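Local coordinates for protein IroE-like serine hydrolase (Shewanella oneidensis, PDB 3GFF) that probably hydrolyses ester bonds, as a serine esterase of the alpha/beta-hydrolase fold related to IroE, at residues V142-G147 with T246-S251; A164-D169 with Q196-I201; T170-D175 with D218-F223. All coordinates share one frame; numbering follows the deposited sequence.

Interaction 1 of 3, residues V142-G147 with T246-S251; sequences VGHSFG and THQSVS
His144 and His247 are joined crosswise: the ring of His144 binds the backbone of the very residue whose own ring reaches Ser145, the next residue after His144. His144 NE2 donates to His247 O over 2.7 Å, with 162° at the hydrogen and the oxygen close to the imidazole plane. The planes of the two rings differ by 24°, yet the rings are offset with little stacking. Ser145 OG, anti to its backbone N, faces His247 NE2 and shares a hydrogen bond of 2.8 Å with it, at the ring edge and in its plane. Positive phi at Ser145 marks a sharp turn between strand 138-144 and helix 146-156, consistent with a nucleophile elbow. Both faces of the His144 ring are covered: Ser251 CB makes a CH-pi contact 3.8 Å from the ring centroid, and Ser145 CB lies over the opposite face toward the rim. Gln248 bends at chi2, which carries CD toward the His144 ring; Gln248 OE1 lies 3.6 Å from His144 CE1, the amide plane turned 85° from the imidazole. His247 ND1 is hydrogen-bonded to Asp169. The chain of contacts from Ser145 through His247 to Asp169 has charge-relay geometry, consistent with a Ser-His-Asp catalytic triad, and His144 probably serves as a second-shell residue, its NE2 bond holding the His247 carbonyl.

Interaction 2 of 3, residues A164-D169 with Q196-I201; sequences AYLALD and QLFMAI
Phe198 and Tyr165 are tied together at the backbone, Phe198 N donating to Tyr165 O, and the same ladder carries on along two parallel strands whose axes approach to 4.7 Å at 13°. Tyr165 N bonds to Gln196 O, Ala167 N to Phe198 O, Ala200 N to Ala167 O and Asp169 N to Ala200 O. The bond from Ala167 N is almost straight, at 176°. Met199 CA, of a selenomethionine, adds a CA-H...O contact of 3.3 Å to Ala167 O.

The side chain of Phe198 leaves the sheet on the face it shares with Leu166, Leu168 and Ala200. Phe198 CB lies 4.0 Å from Tyr165 O. CG, anti to the backbone N (chi1 169°), starts a ring in which Phe198 CD2 packs 4.2 Å from Leu166 CG. One atom further out, Phe198 CE2 meets Leu168 CD2 at 4.1 Å, the methyl sitting at the ring edge near its plane. Leu168 CD2 also lies 3.6 Å from Ala200 CB, so Leu168 bridges two residues of the neighbouring strand. Helix 250-263 covers this face, with Leu255 on Leu166. On the other face Ala167 CB touches Leu197 CD1 at 4.1 Å, beneath helices 146-156 and 215-230.

Just past the strand end, Asp169 turns with positive phi. Its OD1 lies 3.7 Å from Ile201 CA and accepts from Ala202 N, while OD2 is bonded to His247 and His216, so both carboxylate oxygens are held. Strand 164-168, helix 178-189 and strand 195-201 form a beta-alpha-beta crossover in the central sheet, and Asp169, just after its strand and bonded to His247, is consistent with the acid of an alpha/beta-hydrolase triad.

Interaction 3 of 3, residues T170-D175 with D218-F223; sequences TSLWFD and DLNLAF. With IMD (imidazole), chain D.
Asn220 reaches from helix 215-230 to the loop at Thr170, where Asn220 ND2 donates to Thr170 O over 2.9 Å. The bond is nearly linear (175°) and lies in both the carbonyl plane and the amide plane. Thr170 O also takes a weak bond from Leu172 N, which closes an inverse gamma turn centred on Ser171. On the other branch of the amide, a water that accepts from Thr170 N lies 2.7 Å from Asn220 OD1, to which it can donate; ND2 has a second partner in His216 O. An alanine in place of Asn220 would probably leave Thr170 O without its ND2 donor, and the water and His216 O without an amide partner, so that the loop is less firmly tied at Thr170.

The tight part centres on Leu172. Leu172 CB lies 4.1 Å from Leu219 CB, and Leu172 CD1 reaches Phe223 CB at 3.9 Å, the two side chains crossing at about a right angle. Leu183 of helix 178-189 backs both Leu172 and Phe223. Leu219, partly exposed, carries the contact toward the surface and packs its CD2 3.4 Å from Trp173 CA.

The contact thins beyond Leu219, which reaches Trp173 at CA and CB: the Trp173 ring turns away from residues 218-223. The indole lies instead against imidazole and, outside the segments, against Phe146 and His216. Imidazole N1 donates to Ser171 OG over 3.2 Å and sits at the indole edge, in its plane. The imidazole, probably from the crystallisation liquor, also lies close to His247, and so is consistent with Ser171 and Trp173 lining the substrate pocket of a serine hydrolase.

How the interactions relate
The three contacts form a compact cluster, with centres about 10 Å apart for interactions 1 and 2 and about 12 Å for the other two pairs. Along the chain, interactions 2 and 3 both nest inside the loop closed by interaction 1, and they cross each other because their segments alternate. Strands 138-144 and 164-168 are neighbours in the main sheet, joined by Gly143 O and Leu168 N at 2.8 Å. Residues 164-169 run straight into 170-175, where Ser171 OG lies 3.2 Å from Ser145 OG. Ile201 CG2 packs on Asn220 CB, linking sheet to helix 215-230. Thus sheet, elbow and pocket loop converge on the probable triad.

Interaction 1 of 3, residues V142-G147 with T246-S251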
loop_
_atom_site.group_PDB
_atom_site.type_symbol
_atom_site.label_atom_id
_atom_site.label_comp_id
_atom_site.label_asym_id
_atom_site.label_seq_id
_atom_site.Cartn_x
_atom_site.Cartn_y
_atom_site.Cartn_z
ATOM N N VAL A 142 15.942 3.416 -1.236
ATOM C CA VAL A 142 14.672 4.046 -0.845
ATOM C C VAL A 142 14.863 4.762 0.522
ATOM O O VAL A 142 15.122 4.127 1.550
ATOM C CB VAL A 142 13.486 3.021 -0.776
ATOM C CG1 VAL A 142 12.168 3.704 -0.382
ATOM C CG2 VAL A 142 13.334 2.246 -2.094
ATOM N N GLY A 143 14.783 6.091 0.504
ATOM C CA GLY A 143 14.956 6.906 1.687
ATOM C C GLY A 143 13.742 7.799 1.876
ATOM O O GLY A 143 13.259 8.408 0.923
ATOM N N HIS A 144 13.234 7.840 3.109
ATOM C CA HIS A 144 12.091 8.647 3.485
ATOM C C HIS A 144 12.513 9.593 4.601
ATOM O O HIS A 144 13.279 9.188 5.509
ATOM C CB HIS A 144 10.980 7.727 3.984
ATOM C CG HIS A 144 9.847 8.436 4.644
ATOM N ND1 HIS A 144 9.687 8.448 6.007
ATOM C CD2 HIS A 144 8.841 9.189 4.134
ATOM C CE1 HIS A 144 8.610 9.152 6.308
ATOM N NE2 HIS A 144 8.087 9.629 5.193
ATOM N N SER A 145 12.012 10.825 4.555
ATOM C CA SER A 145 12.296 11.836 5.575
ATOM C C SER A 145 13.784 12.071 5.590
ATOM O O SER A 145 14.375 12.310 4.532
ATOM C CB SER A 145 11.750 11.405 6.941
ATOM O OG SER A 145 11.768 12.464 7.912
ATOM N N PHE A 146 14.411 12.031 6.758
ATOM C CA PHE A 146 15.877 12.139 6.819
ATOM C C PHE A 146 16.590 11.104 5.944
ATOM O O PHE A 146 17.647 11.400 5.397
ATOM C CB PHE A 146 16.374 12.025 8.241
ATOM C CG PHE A 146 16.175 13.251 9.025
ATOM C CD1 PHE A 146 14.989 13.488 9.679
ATOM C CD2 PHE A 146 17.181 14.187 9.116
ATOM C CE1 PHE A 146 14.832 14.634 10.388
ATOM C CE2 PHE A 146 17.005 15.325 9.822
ATOM C CZ PHE A 146 15.866 15.562 10.449
ATOM N N GLY A 147 16.035 9.899 5.811
ATOM C CA GLY A 147 16.609 8.883 4.904
ATOM C C GLY A 147 16.619 9.372 3.448
ATOM O O GLY A 147 17.427 8.925 2.625
ATOM N N THR A 246 0.516 13.178 4.321
ATOM C CA THR A 246 1.332 13.806 5.338
ATOM C C THR A 246 2.771 13.329 5.163
ATOM O O THR A 246 3.084 12.414 4.391
ATOM C CB THR A 246 0.883 13.419 6.741
ATOM O OG1 THR A 246 1.147 12.033 6.926
ATOM C CG2 THR A 246 -0.606 13.702 6.982
ATOM N N HIS A 247 3.662 13.961 5.907
ATOM C CA HIS A 247 5.060 13.638 5.819
ATOM C C HIS A 247 5.320 12.165 6.157
ATOM O O HIS A 247 6.082 11.445 5.485
ATOM C CB HIS A 247 5.823 14.567 6.760
ATOM C CG HIS A 247 7.251 14.214 6.908
ATOM N ND1 HIS A 247 8.131 14.280 5.859
ATOM C CD2 HIS A 247 7.961 13.811 7.983
ATOM C CE1 HIS A 247 9.328 13.917 6.284
ATOM N NE2 HIS A 247 9.253 13.644 7.572
ATOM N N GLN A 248 4.665 11.703 7.195
ATOM C CA GLN A 248 4.793 10.301 7.557
ATOM C C GLN A 248 3.985 9.344 6.629
ATOM O O GLN A 248 4.544 8.348 6.171
ATOM C CB GLN A 248 4.525 10.106 9.062
ATOM C CG GLN A 248 5.709 10.628 9.943
ATOM C CD GLN A 248 7.016 9.831 9.742
ATOM O OE1 GLN A 248 7.003 8.629 9.488
ATOM N NE2 GLN A 248 8.144 10.510 9.870
ATOM N N SER A 249 2.728 9.661 6.305
ATOM C CA SER A 249 1.896 8.731 5.467
ATOM C C SER A 249 2.354 8.549 4.012
ATOM O O SER A 249 1.935 7.605 3.342
ATOM C CB SER A 249 0.426 9.156 5.418
ATOM O OG SER A 249 0.198 10.173 4.446
ATOM N N VAL A 250 3.174 9.450 3.508
ATOM C CA VAL A 250 3.540 9.369 2.100
ATOM C C VAL A 250 4.595 8.293 1.805
ATOM O O VAL A 250 4.809 7.964 0.641
ATOM C CB VAL A 250 3.980 10.740 1.525
ATOM C CG1 VAL A 250 5.472 11.019 1.875
ATOM C CG2 VAL A 250 3.749 10.773 0.002
ATOM N N SER A 251 5.212 7.713 2.844
ATOM C CA SER A 251 6.230 6.678 2.651
ATOM C C SER A 251 5.672 5.531 1.844
ATOM O O SER A 251 6.323 5.035 0.894
ATOM C CB SER A 251 6.818 6.177 4.001
ATOM O OG SER A 251 5.841 5.546 4.839
#

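Interaction 2 of 3, residues A164-D169 with Q196-I201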
loop_
_atom_site.group_PDB
_atom_site.type_symbol
_atom_site.label_atom_id
_atom_site.label_comp_id
_atom_site.label_asym_id
_atom_site.label_seq_id
_atom_site.Cartn_x
_atom_site.Cartn_y
_atom_site.Cartn_z
ATOM N N ALA A 164 19.405 3.869 -8.996
ATOM C CA ALA A 164 18.074 4.472 -8.807
ATOM C C ALA A 164 17.851 4.827 -7.375
ATOM O O ALA A 164 18.208 4.057 -6.455
ATOM C CB ALA A 164 16.930 3.481 -9.262
ATOM N N TYR A 165 17.170 5.946 -7.188
ATOM C CA TYR A 165 16.845 6.450 -5.867
ATOM C C TYR A 165 15.378 6.868 -5.769
ATOM O O TYR A 165 14.805 7.475 -6.687
ATOM C CB TYR A 165 17.705 7.680 -5.550
ATOM C CG TYR A 165 19.209 7.457 -5.590
ATOM C CD1 TYR A 165 19.870 6.994 -4.475
ATOM C CD2 TYR A 165 19.960 7.734 -6.720
ATOM C CE1 TYR A 165 21.229 6.778 -4.484
ATOM C CE2 TYR A 165 21.353 7.552 -6.724
ATOM C CZ TYR A 165 21.965 7.067 -5.589
ATOM O OH TYR A 165 23.314 6.837 -5.488
ATOM N N LEU A 166 14.809 6.551 -4.620
ATOM C CA LEU A 166 13.480 6.933 -4.241
ATOM C C LEU A 166 13.661 7.819 -3.040
ATOM O O LEU A 166 14.108 7.336 -1.988
ATOM C CB LEU A 166 12.570 5.736 -3.912
ATOM C CG LEU A 166 11.757 5.238 -5.115
ATOM C CD1 LEU A 166 12.645 4.553 -6.126
ATOM C CD2 LEU A 166 10.587 4.339 -4.664
ATOM N N ALA A 167 13.336 9.108 -3.205
ATOM C CA ALA A 167 13.446 10.111 -2.121
ATOM C C ALA A 167 12.023 10.523 -1.729
ATOM O O ALA A 167 11.365 11.233 -2.451
ATOM C CB ALA A 167 14.270 11.300 -2.577
ATOM N N LEU A 168 11.554 10.009 -0.602
ATOM C CA LEU A 168 10.168 10.169 -0.154
ATOM C C LEU A 168 10.044 11.245 0.946
ATOM O O LEU A 168 10.361 11.035 2.108
ATOM C CB LEU A 168 9.618 8.812 0.311
ATOM C CG LEU A 168 9.863 7.627 -0.664
ATOM C CD1 LEU A 168 9.353 6.258 -0.105
ATOM C CD2 LEU A 168 9.282 7.965 -2.041
ATOM N N ASP A 169 9.584 12.396 0.513
ATOM C CA ASP A 169 9.394 13.595 1.330
ATOM C C ASP A 169 10.663 13.949 2.053
ATOM O O ASP A 169 10.696 14.093 3.256
ATOM C CB ASP A 169 8.230 13.442 2.279
ATOM C CG ASP A 169 7.464 14.730 2.441
ATOM O OD1 ASP A 169 7.341 15.457 1.431
ATOM O OD2 ASP A 169 6.974 14.997 3.549
ATOM N N GLN A 196 18.775 7.613 -11.958
ATOM C CA GLN A 196 17.322 7.784 -11.808
ATOM C C GLN A 196 16.974 8.266 -10.405
ATOM O O GLN A 196 17.528 7.798 -9.434
ATOM C CB GLN A 196 16.559 6.496 -12.148
ATOM C CG GLN A 196 16.474 6.249 -13.697
ATOM C CD GLN A 196 15.848 4.899 -14.055
ATOM O OE1 GLN A 196 16.536 3.900 -14.134
ATOM N NE2 GLN A 196 14.566 4.889 -14.337
ATOM N N LEU A 197 16.068 9.235 -10.343
ATOM C CA LEU A 197 15.587 9.823 -9.109
ATOM C C LEU A 197 14.067 9.989 -9.210
ATOM O O LEU A 197 13.547 10.480 -10.219
ATOM C CB LEU A 197 16.214 11.205 -8.854
ATOM C CG LEU A 197 15.606 11.972 -7.657
ATOM C CD1 LEU A 197 15.928 11.311 -6.297
ATOM C CD2 LEU A 197 16.072 13.406 -7.676
ATOM N N PHE A 198 13.370 9.538 -8.181
ATOM C CA PHE A 198 11.920 9.756 -8.041
ATOM C C PHE A 198 11.750 10.491 -6.748
ATOM O O PHE A 198 12.300 10.067 -5.718
ATOM C CB PHE A 198 11.140 8.431 -8.007
ATOM C CG PHE A 198 9.677 8.582 -7.612
ATOM C CD1 PHE A 198 8.710 8.862 -8.563
ATOM C CD2 PHE A 198 9.288 8.413 -6.291
ATOM C CE1 PHE A 198 7.378 8.992 -8.218
ATOM C CE2 PHE A 198 7.968 8.532 -5.931
ATOM C CZ PHE A 198 7.004 8.836 -6.904
HETATM N N MSE A 199 11.024 11.603 -6.768
HETATM C CA MSE A 199 10.680 12.321 -5.531
HETATM C C MSE A 199 9.180 12.248 -5.233
HETATM O O MSE A 199 8.342 12.529 -6.110
HETATM C CB MSE A 199 11.073 13.808 -5.614
HETATM C CG MSE A 199 12.549 14.061 -5.613
HETATM SE SE MSE A 199 12.974 15.915 -5.901
HETATM C CE MSE A 199 12.040 16.696 -4.351
ATOM N N ALA A 200 8.833 11.887 -3.996
ATOM C CA ALA A 200 7.436 11.935 -3.537
ATOM C C ALA A 200 7.419 13.199 -2.707
ATOM O O ALA A 200 8.356 13.429 -1.933
ATOM C CB ALA A 200 7.051 10.716 -2.654
ATOM N N ILE A 201 6.378 14.009 -2.864
ATOM C CA ILE A 201 6.265 15.262 -2.144
ATOM C C ILE A 201 4.886 15.320 -1.497
ATOM O O ILE A 201 3.875 15.383 -2.206
ATOM C CB ILE A 201 6.471 16.507 -3.075
ATOM C CG1 ILE A 201 7.783 16.391 -3.841
ATOM C CG2 ILE A 201 6.426 17.817 -2.242
ATOM C CD1 ILE A 201 8.022 17.467 -4.950
#

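Interaction 3 of 3, residues T170-D175 with D218-F223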
loop_
_atom_site.group_PDB
_atom_site.type_symbol
_atom_site.label_atom_id
_atom_site.label_comp_id
_atom_site.label_asym_id
_atom_site.label_seq_id
_atom_site.Cartn_x
_atom_site.Cartn_y
_atom_site.Cartn_z
ATOM N N THR A 170 11.713 14.096 1.272
ATOM C CA THR A 170 13.072 14.397 1.779
ATOM C C THR A 170 13.084 15.609 2.717
ATOM O O THR A 170 12.467 16.638 2.407
ATOM C CB THR A 170 13.995 14.695 0.598
ATOM O OG1 THR A 170 13.938 13.585 -0.309
ATOM C CG2 THR A 170 15.472 14.944 1.053
ATOM N N SER A 171 13.784 15.470 3.844
ATOM C CA SER A 171 13.924 16.544 4.829
ATOM C C SER A 171 15.009 17.568 4.359
ATOM O O SER A 171 16.041 17.740 5.021
ATOM C CB SER A 171 14.313 15.934 6.184
ATOM O OG SER A 171 13.373 14.940 6.615
ATOM N N LEU A 172 14.756 18.229 3.227
ATOM C CA LEU A 172 15.662 19.217 2.647
ATOM C C LEU A 172 15.829 20.438 3.551
ATOM O O LEU A 172 16.772 21.213 3.382
ATOM C CB LEU A 172 15.179 19.666 1.242
ATOM C CG LEU A 172 15.188 18.618 0.106
ATOM C CD1 LEU A 172 14.614 19.191 -1.249
ATOM C CD2 LEU A 172 16.601 18.145 -0.129
ATOM N N TRP A 173 14.894 20.647 4.476
ATOM C CA TRP A 173 15.022 21.727 5.447
ATOM C C TRP A 173 16.277 21.563 6.341
ATOM O O TRP A 173 16.817 22.555 6.894
ATOM C CB TRP A 173 13.766 21.831 6.306
ATOM C CG TRP A 173 13.494 20.599 7.097
ATOM C CD1 TRP A 173 12.662 19.589 6.754
ATOM C CD2 TRP A 173 14.097 20.220 8.350
ATOM N NE1 TRP A 173 12.672 18.617 7.725
ATOM C CE2 TRP A 173 13.560 18.969 8.706
ATOM C CE3 TRP A 173 15.035 20.820 9.200
ATOM C CZ2 TRP A 173 13.919 18.303 9.871
ATOM C CZ3 TRP A 173 15.411 20.155 10.348
ATOM C CH2 TRP A 173 14.841 18.906 10.680
ATOM N N PHE A 174 16.797 20.337 6.436
ATOM C CA PHE A 174 17.918 20.123 7.310
ATOM C C PHE A 174 19.119 20.931 6.830
ATOM O O PHE A 174 19.509 20.854 5.664
ATOM C CB PHE A 174 18.271 18.655 7.481
ATOM C CG PHE A 174 19.441 18.452 8.380
ATOM C CD1 PHE A 174 19.288 18.492 9.736
ATOM C CD2 PHE A 174 20.704 18.336 7.861
ATOM C CE1 PHE A 174 20.369 18.366 10.571
ATOM C CE2 PHE A 174 21.791 18.192 8.688
ATOM C CZ PHE A 174 21.623 18.186 10.041
ATOM N N ASP A 175 19.670 21.729 7.742
ATOM C CA ASP A 175 20.828 22.573 7.480
ATOM C C ASP A 175 20.636 23.395 6.217
ATOM O O ASP A 175 21.583 23.578 5.445
ATOM C CB ASP A 175 22.110 21.726 7.435
ATOM C CG ASP A 175 23.382 22.575 7.332
ATOM O OD1 ASP A 175 23.344 23.761 7.700
ATOM O OD2 ASP A 175 24.435 22.065 6.905
ATOM N N ASP A 218 7.635 23.414 0.566
ATOM C CA ASP A 218 8.103 24.374 -0.438
ATOM C C ASP A 218 9.527 24.082 -0.908
ATOM O O ASP A 218 9.802 24.180 -2.104
ATOM C CB ASP A 218 7.934 25.821 0.052
ATOM C CG ASP A 218 6.511 26.140 0.403
ATOM O OD1 ASP A 218 5.628 25.469 -0.155
ATOM O OD2 ASP A 218 6.261 27.045 1.236
ATOM N N LEU A 219 10.415 23.698 0.014
ATOM C CA LEU A 219 11.786 23.274 -0.337
ATOM C C LEU A 219 11.765 22.129 -1.321
ATOM O O LEU A 219 12.560 22.126 -2.261
ATOM C CB LEU A 219 12.607 22.868 0.907
ATOM C CG LEU A 219 13.540 23.942 1.512
ATOM C CD1 LEU A 219 13.042 25.339 1.344
ATOM C CD2 LEU A 219 13.866 23.666 2.932
ATOM N N ASN A 220 10.871 21.163 -1.096
ATOM C CA ASN A 220 10.721 20.021 -2.008
ATOM C C ASN A 220 10.199 20.373 -3.403
ATOM O O ASN A 220 10.746 19.903 -4.398
ATOM C CB ASN A 220 9.843 18.909 -1.406
ATOM C CG ASN A 220 10.637 17.950 -0.519
ATOM O OD1 ASN A 220 11.131 16.943 -1.003
ATOM N ND2 ASN A 220 10.790 18.278 0.749
ATOM N N LEU A 221 9.111 21.152 -3.453
ATOM C CA LEU A 221 8.480 21.548 -4.705
ATOM C C LEU A 221 9.384 22.399 -5.611
ATOM O O LEU A 221 9.333 22.271 -6.838
ATOM C CB LEU A 221 7.196 22.336 -4.415
ATOM C CG LEU A 221 5.994 21.618 -3.806
ATOM C CD1 LEU A 221 4.947 22.679 -3.373
ATOM C CD2 LEU A 221 5.391 20.625 -4.784
ATOM N N ALA A 222 10.162 23.290 -4.993
ATOM C CA ALA A 222 11.069 24.159 -5.702
ATOM C C ALA A 222 12.274 23.414 -6.248
ATOM O O ALA A 222 12.805 23.783 -7.314
ATOM C CB ALA A 222 11.533 25.339 -4.781
ATOM N N PHE A 223 12.717 22.382 -5.529
ATOM C CA PHE A 223 13.891 21.604 -5.965
ATOM C C PHE A 223 13.502 20.713 -7.148
ATOM O O PHE A 223 14.280 20.583 -8.109
ATOM C CB PHE A 223 14.512 20.827 -4.784
ATOM C CG PHE A 223 15.757 20.085 -5.128
ATOM C CD1 PHE A 223 16.929 20.771 -5.440
ATOM C CD2 PHE A 223 15.784 18.708 -5.118
ATOM C CE1 PHE A 223 18.080 20.091 -5.789
ATOM C CE2 PHE A 223 16.944 18.027 -5.456
ATOM C CZ PHE A 223 18.090 18.725 -5.777
HETATM N N1 IMD D . 11.292 15.920 8.876
HETATM C C2 IMD D . 10.208 16.566 8.363
HETATM N N3 IMD D . 9.208 16.565 9.292
HETATM C C4 IMD D . 9.655 15.897 10.391
HETATM C C5 IMD D . 10.976 15.498 10.128
HETATM O O HOH W 1 11.620 14.377 -1.689
#